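Local coordinates for protein HP0958 (Helicobacter pylori, PDB 3NA7) that probably acts in flagellar biogenesis as a chaperone and post-transcriptional regulator, pairing a coiled-coil hairpin with a zinc-ribbon domain, at residues L49-E54 and K121-K126; A74-I79 and D100-R105. All coordinates share one frame; numbering follows the deposited sequence.

Contact 1. Residues L49-E54 and K121-K126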
ATOM      1  N   LEU A  49     -15.933   7.936   5.991  1.00 42.12           N
ATOM      2  CA  LEU A  49     -15.701   8.522   7.312  1.00 47.15           C
ATOM      3  C   LEU A  49     -15.000   9.882   7.226  1.00 48.95           C
ATOM      4  O   LEU A  49     -15.330  10.783   7.971  1.00 53.21           O
ATOM      5  CB  LEU A  49     -14.929   7.556   8.223  1.00 46.74           C
ATOM      6  CG  LEU A  49     -15.680   6.277   8.663  1.00 52.27           C
ATOM      7  CD1 LEU A  49     -14.740   5.205   9.213  1.00 51.55           C
ATOM      8  CD2 LEU A  49     -16.789   6.566   9.699  1.00 51.74           C
ATOM      9  N   ASN A  50     -14.034  10.027   6.326  1.00 50.14           N
ATOM     10  CA  ASN A  50     -13.440  11.331   6.072  1.00 50.79           C
ATOM     11  C   ASN A  50     -14.501  12.348   5.618  1.00 48.32           C
ATOM     12  O   ASN A  50     -14.669  13.401   6.222  1.00 49.42           O
ATOM     13  CB  ASN A  50     -12.302  11.230   5.056  1.00 51.84           C
ATOM     14  CG  ASN A  50     -11.678  12.587   4.766  1.00 59.94           C
ATOM     15  OD1 ASN A  50     -10.848  13.083   5.542  1.00 64.25           O
ATOM     16  ND2 ASN A  50     -12.109  13.220   3.674  1.00 54.61           N
ATOM     17  N   LEU A  51     -15.246  12.019   4.575  1.00 45.28           N
ATOM     18  CA  LEU A  51     -16.346  12.870   4.178  1.00 44.95           C
ATOM     19  C   LEU A  51     -17.294  13.212   5.336  1.00 44.50           C
ATOM     20  O   LEU A  51     -17.878  14.291   5.327  1.00 44.35           O
ATOM     21  CB  LEU A  51     -17.135  12.267   3.034  1.00 43.41           C
ATOM     22  CG  LEU A  51     -16.518  12.234   1.652  1.00 46.44           C
ATOM     23  CD1 LEU A  51     -17.259  11.172   0.812  1.00 39.41           C
ATOM     24  CD2 LEU A  51     -16.572  13.605   0.990  1.00 43.50           C
ATOM     25  N   GLU A  52     -17.440  12.327   6.324  1.00 43.43           N
ATOM     26  CA  GLU A  52     -18.276  12.660   7.478  1.00 44.68           C
ATOM     27  C   GLU A  52     -17.632  13.716   8.368  1.00 45.09           C
ATOM     28  O   GLU A  52     -18.334  14.579   8.871  1.00 45.34           O
ATOM     29  CB  GLU A  52     -18.706  11.440   8.307  1.00 45.24           C
ATOM     30  CG  GLU A  52     -19.853  11.751   9.321  1.00 47.51           C
ATOM     31  CD  GLU A  52     -21.222  12.078   8.667  1.00 47.77           C
ATOM     32  OE1 GLU A  52     -21.404  11.838   7.461  1.00 48.79           O
ATOM     33  OE2 GLU A  52     -22.135  12.573   9.368  1.00 50.21           O
ATOM     34  N   GLU A  53     -16.317  13.662   8.555  1.00 47.72           N
ATOM     35  CA  GLU A  53     -15.619  14.740   9.274  1.00 53.43           C
ATOM     36  C   GLU A  53     -15.756  16.085   8.541  1.00 52.65           C
ATOM     37  O   GLU A  53     -15.970  17.122   9.178  1.00 56.20           O
ATOM     38  CB  GLU A  53     -14.151  14.409   9.541  1.00 56.36           C
ATOM     39  CG  GLU A  53     -13.906  13.268  10.537  1.00 65.38           C
ATOM     40  CD  GLU A  53     -14.635  13.454  11.878  1.00 76.48           C
ATOM     41  OE1 GLU A  53     -14.143  14.234  12.736  1.00 81.28           O
ATOM     42  OE2 GLU A  53     -15.697  12.804  12.082  1.00 76.87           O
ATOM     43  N   GLU A  54     -15.663  16.079   7.214  1.00 48.54           N
ATOM     44  CA  GLU A  54     -15.831  17.329   6.474  1.00 47.65           C
ATOM     45  C   GLU A  54     -17.249  17.872   6.565  1.00 46.63           C
ATOM     46  O   GLU A  54     -17.439  19.076   6.649  1.00 45.37           O
ATOM     47  CB  GLU A  54     -15.383  17.199   5.026  1.00 44.65           C
ATOM     48  CG  GLU A  54     -13.914  16.945   4.933  1.00 48.51           C
ATOM     49  CD  GLU A  54     -13.484  16.290   3.643  1.00 50.59           C
ATOM     50  OE1 GLU A  54     -14.315  16.104   2.719  1.00 51.21           O
ATOM     51  OE2 GLU A  54     -12.289  15.951   3.570  1.00 53.23           O
ATOM     52  N   LYS A 121     -24.657  18.356   1.062  1.00 47.32           N
ATOM     53  CA  LYS A 121     -25.434  17.450   0.231  1.00 49.80           C
ATOM     54  C   LYS A 121     -24.576  16.685  -0.797  1.00 49.75           C
ATOM     55  O   LYS A 121     -24.773  15.474  -0.980  1.00 50.47           O
ATOM     56  CB  LYS A 121     -26.520  18.246  -0.475  1.00 52.48           C
ATOM     57  CG  LYS A 121     -27.815  17.527  -0.770  1.00 59.72           C
ATOM     58  CD  LYS A 121     -28.988  18.546  -0.831  1.00 65.96           C
ATOM     59  CE  LYS A 121     -30.315  17.893  -1.249  1.00 74.25           C
ATOM     60  NZ  LYS A 121     -30.490  17.757  -2.735  1.00 74.92           N
ATOM     61  N   ARG A 122     -23.640  17.370  -1.464  1.00 49.46           N
ATOM     62  CA  ARG A 122     -22.763  16.716  -2.448  1.00 49.98           C
ATOM     63  C   ARG A 122     -21.910  15.646  -1.786  1.00 47.39           C
ATOM     64  O   ARG A 122     -21.632  14.604  -2.381  1.00 46.53           O
ATOM     65  CB  ARG A 122     -21.849  17.686  -3.224  1.00 51.26           C
ATOM     66  CG  ARG A 122     -22.520  18.716  -4.166  1.00 59.85           C
ATOM     67  CD  ARG A 122     -23.861  18.250  -4.811  1.00 70.16           C
ATOM     68  NE  ARG A 122     -24.864  19.328  -4.742  1.00 77.97           N
ATOM     69  CZ  ARG A 122     -26.177  19.169  -4.537  1.00 79.49           C
ATOM     70  NH1 ARG A 122     -26.709  17.961  -4.388  1.00 78.07           N
ATOM     71  NH2 ARG A 122     -26.970  20.238  -4.479  1.00 80.83           N
ATOM     72  N   LYS A 123     -21.483  15.917  -0.563  1.00 44.89           N
ATOM     73  CA  LYS A 123     -20.680  14.960   0.173  1.00 44.55           C
ATOM     74  C   LYS A 123     -21.509  13.747   0.562  1.00 44.18           C
ATOM     75  O   LYS A 123     -21.002  12.641   0.488  1.00 44.56           O
ATOM     76  CB  LYS A 123     -20.003  15.601   1.390  1.00 43.59           C
ATOM     77  CG  LYS A 123     -18.899  16.633   0.987  1.00 47.35           C
ATOM     78  CD  LYS A 123     -18.094  17.118   2.196  1.00 49.77           C
ATOM     79  CE  LYS A 123     -17.084  18.209   1.817  1.00 51.11           C
ATOM     80  NZ  LYS A 123     -15.908  17.705   1.037  1.00 50.86           N
ATOM     81  N   SER A 124     -22.769  13.959   0.959  1.00 43.77           N
ATOM     82  CA  SER A 124     -23.680  12.871   1.313  1.00 43.85           C
ATOM     83  C   SER A 124     -24.011  12.004   0.085  1.00 45.86           C
ATOM     84  O   SER A 124     -24.144  10.779   0.214  1.00 43.06           O
ATOM     85  CB  SER A 124     -24.978  13.400   1.937  1.00 43.91           C
ATOM     86  OG  SER A 124     -24.726  14.057   3.162  1.00 47.61           O
ATOM     87  N   GLU A 125     -24.148  12.639  -1.090  1.00 43.97           N
ATOM     88  CA  GLU A 125     -24.283  11.900  -2.346  1.00 45.68           C
ATOM     89  C   GLU A 125     -23.051  11.054  -2.635  1.00 44.10           C
ATOM     90  O   GLU A 125     -23.177   9.901  -3.057  1.00 41.73           O
ATOM     91  CB  GLU A 125     -24.549  12.826  -3.531  1.00 46.98           C
ATOM     92  CG  GLU A 125     -25.972  13.303  -3.637  1.00 55.19           C
ATOM     93  CD  GLU A 125     -26.111  14.610  -4.441  1.00 61.24           C
ATOM     94  OE1 GLU A 125     -27.011  15.408  -4.097  1.00 61.40           O
ATOM     95  OE2 GLU A 125     -25.324  14.849  -5.395  1.00 61.50           O
ATOM     96  N   LYS A 126     -21.864  11.627  -2.405  1.00 42.89           N
ATOM     97  CA  LYS A 126     -20.626  10.886  -2.624  1.00 41.73           C
ATOM     98  C   LYS A 126     -20.521   9.704  -1.660  1.00 39.95           C
ATOM     99  O   LYS A 126     -20.093   8.626  -2.053  1.00 40.04           O
ATOM    100  CB  LYS A 126     -19.394  11.791  -2.516  1.00 41.64           C
ATOM    101  CG  LYS A 126     -18.052  11.065  -2.618  1.00 40.56           C
ATOM    102  CD  LYS A 126     -17.880  10.456  -4.026  1.00 50.26           C
ATOM    103  CE  LYS A 126     -16.495   9.871  -4.223  1.00 45.59           C
ATOM    104  NZ  LYS A 126     -16.403   9.325  -5.588  1.00 48.86           N
TER

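Contact 2. Residues A74-I79 and D100-R105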
ATOM      1  N   ALA A  74     -32.335  40.395  14.373  1.00 57.64           N
ATOM      2  CA  ALA A  74     -32.661  41.160  15.593  1.00 60.32           C
ATOM      3  C   ALA A  74     -32.304  42.634  15.412  1.00 60.47           C
ATOM      4  O   ALA A  74     -33.038  43.522  15.863  1.00 62.29           O
ATOM      5  CB  ALA A  74     -31.940  40.593  16.809  1.00 62.27           C
ATOM      6  N   LYS A  75     -31.185  42.899  14.744  1.00 59.47           N
ATOM      7  CA  LYS A  75     -30.798  44.285  14.458  1.00 60.21           C
ATOM      8  C   LYS A  75     -31.804  44.945  13.501  1.00 58.89           C
ATOM      9  O   LYS A  75     -32.259  46.077  13.717  1.00 59.43           O
ATOM     10  CB  LYS A  75     -29.369  44.339  13.918  1.00 60.44           C
ATOM     11  CG  LYS A  75     -28.858  45.728  13.588  1.00 64.65           C
ATOM     12  CD  LYS A  75     -28.527  46.539  14.830  1.00 71.56           C
ATOM     13  CE  LYS A  75     -28.541  48.026  14.509  1.00 72.32           C
ATOM     14  NZ  LYS A  75     -28.780  48.853  15.738  1.00 79.46           N
ATOM     15  N   ILE A  76     -32.197  44.218  12.462  1.00 57.40           N
ATOM     16  CA  ILE A  76     -33.244  44.720  11.563  1.00 54.43           C
ATOM     17  C   ILE A  76     -34.499  45.109  12.358  1.00 54.90           C
ATOM     18  O   ILE A  76     -34.931  46.268  12.302  1.00 53.79           O
ATOM     19  CB  ILE A  76     -33.533  43.737  10.412  1.00 53.52           C
ATOM     20  CG1 ILE A  76     -32.268  43.594   9.531  1.00 54.05           C
ATOM     21  CG2 ILE A  76     -34.701  44.236   9.574  1.00 53.45           C
ATOM     22  CD1 ILE A  76     -32.290  42.458   8.475  1.00 49.85           C
ATOM     23  N   ALA A  77     -35.047  44.152  13.115  1.00 54.98           N
ATOM     24  CA  ALA A  77     -36.173  44.390  14.025  1.00 56.49           C
ATOM     25  C   ALA A  77     -35.970  45.641  14.891  1.00 58.48           C
ATOM     26  O   ALA A  77     -36.855  46.505  15.003  1.00 58.10           O
ATOM     27  CB  ALA A  77     -36.409  43.163  14.900  1.00 58.52           C
ATOM     28  N   SER A  78     -34.793  45.750  15.495  1.00 59.28           N
ATOM     29  CA  SER A  78     -34.506  46.905  16.332  1.00 61.42           C
ATOM     30  C   SER A  78     -34.484  48.234  15.551  1.00 60.78           C
ATOM     31  O   SER A  78     -34.879  49.268  16.079  1.00 61.56           O
ATOM     32  CB  SER A  78     -33.200  46.713  17.084  1.00 62.51           C
ATOM     33  OG  SER A  78     -32.753  47.968  17.558  1.00 67.74           O
ATOM     34  N   ILE A  79     -34.007  48.204  14.306  1.00 57.76           N
ATOM     35  CA  ILE A  79     -33.989  49.406  13.469  1.00 55.63           C
ATOM     36  C   ILE A  79     -35.398  49.820  13.078  1.00 54.37           C
ATOM     37  O   ILE A  79     -35.716  51.002  13.076  1.00 56.07           O
ATOM     38  CB  ILE A  79     -33.135  49.227  12.185  1.00 53.51           C
ATOM     39  CG1 ILE A  79     -31.657  49.094  12.542  1.00 55.21           C
ATOM     40  CG2 ILE A  79     -33.348  50.415  11.221  1.00 55.36           C
ATOM     41  CD1 ILE A  79     -30.783  48.592  11.407  1.00 55.21           C
ATOM     42  N   ASP A 100     -31.080  49.007   5.183  1.00 54.66           N
ATOM     43  CA  ASP A 100     -30.609  48.405   3.918  1.00 53.96           C
ATOM     44  C   ASP A 100     -29.270  47.663   3.998  1.00 50.49           C
ATOM     45  O   ASP A 100     -29.113  46.624   3.373  1.00 49.08           O
ATOM     46  CB  ASP A 100     -30.564  49.457   2.816  1.00 58.52           C
ATOM     47  CG  ASP A 100     -31.917  49.668   2.163  1.00 62.89           C
ATOM     48  OD1 ASP A 100     -32.688  48.679   2.022  1.00 63.71           O
ATOM     49  OD2 ASP A 100     -32.189  50.818   1.772  1.00 60.43           O
ATOM     50  N   ILE A 101     -28.319  48.199   4.759  1.00 51.56           N
ATOM     51  CA  ILE A 101     -27.031  47.533   4.993  1.00 52.07           C
ATOM     52  C   ILE A 101     -27.270  46.233   5.749  1.00 49.61           C
ATOM     53  O   ILE A 101     -26.712  45.187   5.414  1.00 48.47           O
ATOM     54  CB  ILE A 101     -26.016  48.469   5.751  1.00 54.29           C
ATOM     55  CG1 ILE A 101     -25.303  49.416   4.780  1.00 57.32           C
ATOM     56  CG2 ILE A 101     -24.959  47.679   6.500  1.00 51.03           C
ATOM     57  CD1 ILE A 101     -25.769  50.838   4.855  1.00 60.08           C
ATOM     58  N   ALA A 102     -28.112  46.310   6.771  1.00 48.00           N
ATOM     59  CA  ALA A 102     -28.417  45.153   7.595  1.00 48.35           C
ATOM     60  C   ALA A 102     -29.139  44.066   6.796  1.00 47.96           C
ATOM     61  O   ALA A 102     -28.852  42.895   6.977  1.00 48.75           O
ATOM     62  CB  ALA A 102     -29.234  45.573   8.807  1.00 47.32           C
ATOM     63  N   LYS A 103     -30.065  44.459   5.917  1.00 50.36           N
ATOM     64  CA  LYS A 103     -30.707  43.532   4.958  1.00 52.13           C
ATOM     65  C   LYS A 103     -29.704  42.834   4.064  1.00 51.83           C
ATOM     66  O   LYS A 103     -29.818  41.633   3.833  1.00 52.26           O
ATOM     67  CB  LYS A 103     -31.713  44.255   4.060  1.00 55.55           C
ATOM     68  CG  LYS A 103     -33.181  44.098   4.471  1.00 63.56           C
ATOM     69  CD  LYS A 103     -34.092  45.106   3.718  1.00 71.81           C
ATOM     70  CE  LYS A 103     -35.434  44.479   3.307  1.00 77.45           C
ATOM     71  NZ  LYS A 103     -36.046  43.636   4.390  1.00 76.16           N
ATOM     72  N   GLU A 104     -28.735  43.583   3.541  1.00 52.82           N
ATOM     73  CA  GLU A 104     -27.715  42.989   2.694  1.00 53.27           C
ATOM     74  C   GLU A 104     -26.884  41.966   3.442  1.00 50.35           C
ATOM     75  O   GLU A 104     -26.600  40.914   2.895  1.00 48.55           O
ATOM     76  CB  GLU A 104     -26.814  44.033   2.016  1.00 56.92           C
ATOM     77  CG  GLU A 104     -26.935  44.053   0.499  1.00 62.57           C
ATOM     78  CD  GLU A 104     -26.745  42.682  -0.175  1.00 65.33           C
ATOM     79  OE1 GLU A 104     -25.617  42.122  -0.229  1.00 68.42           O
ATOM     80  OE2 GLU A 104     -27.747  42.162  -0.700  1.00 71.00           O
ATOM     81  N   ARG A 105     -26.529  42.251   4.695  1.00 48.86           N
ATOM     82  CA  ARG A 105     -25.734  41.303   5.475  1.00 49.31           C
ATOM     83  C   ARG A 105     -26.548  40.033   5.722  1.00 48.23           C
ATOM     84  O   ARG A 105     -26.034  38.921   5.621  1.00 47.40           O
ATOM     85  CB  ARG A 105     -25.228  41.925   6.782  1.00 51.09           C
ATOM     86  CG  ARG A 105     -24.315  43.154   6.557  1.00 58.18           C
ATOM     87  CD  ARG A 105     -23.618  43.619   7.821  1.00 64.46           C
ATOM     88  NE  ARG A 105     -22.367  44.287   7.468  1.00 72.41           N
ATOM     89  CZ  ARG A 105     -22.075  45.560   7.721  1.00 75.54           C
ATOM     90  NH1 ARG A 105     -22.929  46.341   8.374  1.00 75.02           N
ATOM     91  NH2 ARG A 105     -20.910  46.053   7.325  1.00 78.51           N
TER

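Contact 1. Residues L49-E54 and K121-K126
At this level of the antiparallel coiled-coil hairpin of HP0958, Leu51 and Glu54 of helix 24-85 meet Lys123 and Lys126 of helix 91-171 in a contact near the surface. Leu51 divides its two methyls between the lysines: CD2 lies 3.8 Å from CG of Lys123, and CD1 comes within 3.5 Å of CG of Lys126, whose chain it crosses at about a right angle. A bend at chi2 of Lys126 sets CB and CG against the leucine and carries the amine off from residues 49-54. The two helix segments run at 168° to each other with axes 9.7 Å apart, and the backbones come closest at Leu51 and Lys123. Lys123 does double duty in this coiled-coil pairing: its inner methylenes pack on the leucine, and its CE rests 3.8 Å from CB of Glu54. A turn at the last torsion (chi4 -72°) then brings NZ of Lys123 to OE1 of Glu54 in a salt bridge of 2.8 Å. The ammonium approaches from above the carboxylate plane, 37° out of it. The other oxygen, Glu54 OE2, accepts a 2.7 Å hydrogen bond from ND2 of Asn50 one turn earlier, again out of the carboxylate plane, so each oxygen of the group has its own donor. Along the interface, Leu51 also touches Leu130 and Lys123 touches Leu58.

Contact 2. Residues A74-I79 and D100-R105
Ile76 of helix 24-85 meets Ala102 of helix 91-171 in an apolar contact, with no hydrogen bond between the two segments. Its CG1 sits 3.7 Å from CB of Ala102, and CD1 continues along the extended branch (chi2 170°) over the backbone beyond, 3.8 Å from O of Ala102 and 3.9 Å from N of Lys103. At this level the small alanine faces a branched isoleucine, and their CA atoms are 6.3 Å apart, the nearest pair of the two segments. Lys103 borders the contact with its aliphatic part, CG being 4.4 Å from Ile76 CD1; its side chain is about 6 Å from a bound magnesium ion. Ile79, one turn on, follows more loosely, CD1 to Ala102 CB at 4.3 Å, and also touches Glu98 and Glu99. The helix segments are antiparallel at 160°, their axes 9.5 Å apart, as neighbouring arms of the coiled-coil hairpin; Ile76 also touches Ser106, one turn further along helix 91-171 from Ala102, away from the hairpin turn and toward contact 1.

In the fold
From the N terminus, helix 4-22 leads into helix 24-85, which carries residues 49-54 and then 74-79. The chain turns back after residue 85, and helix 91-171 returns past them in reverse order, 100-105 before 121-126. Contact 2 therefore closes the shorter loop, around the hairpin turn, and contact 1 closes a longer one that encloses it; the two do not cross. Their centres are 34 Å apart and their nearest atoms about 21 Å, so they join the same two helices at separate levels. Contact 2 lies farther from the chain's centre. The zinc ribbon, with Cys201, Cys204, Cys225 and Cys228 around zinc, follows later in the chain.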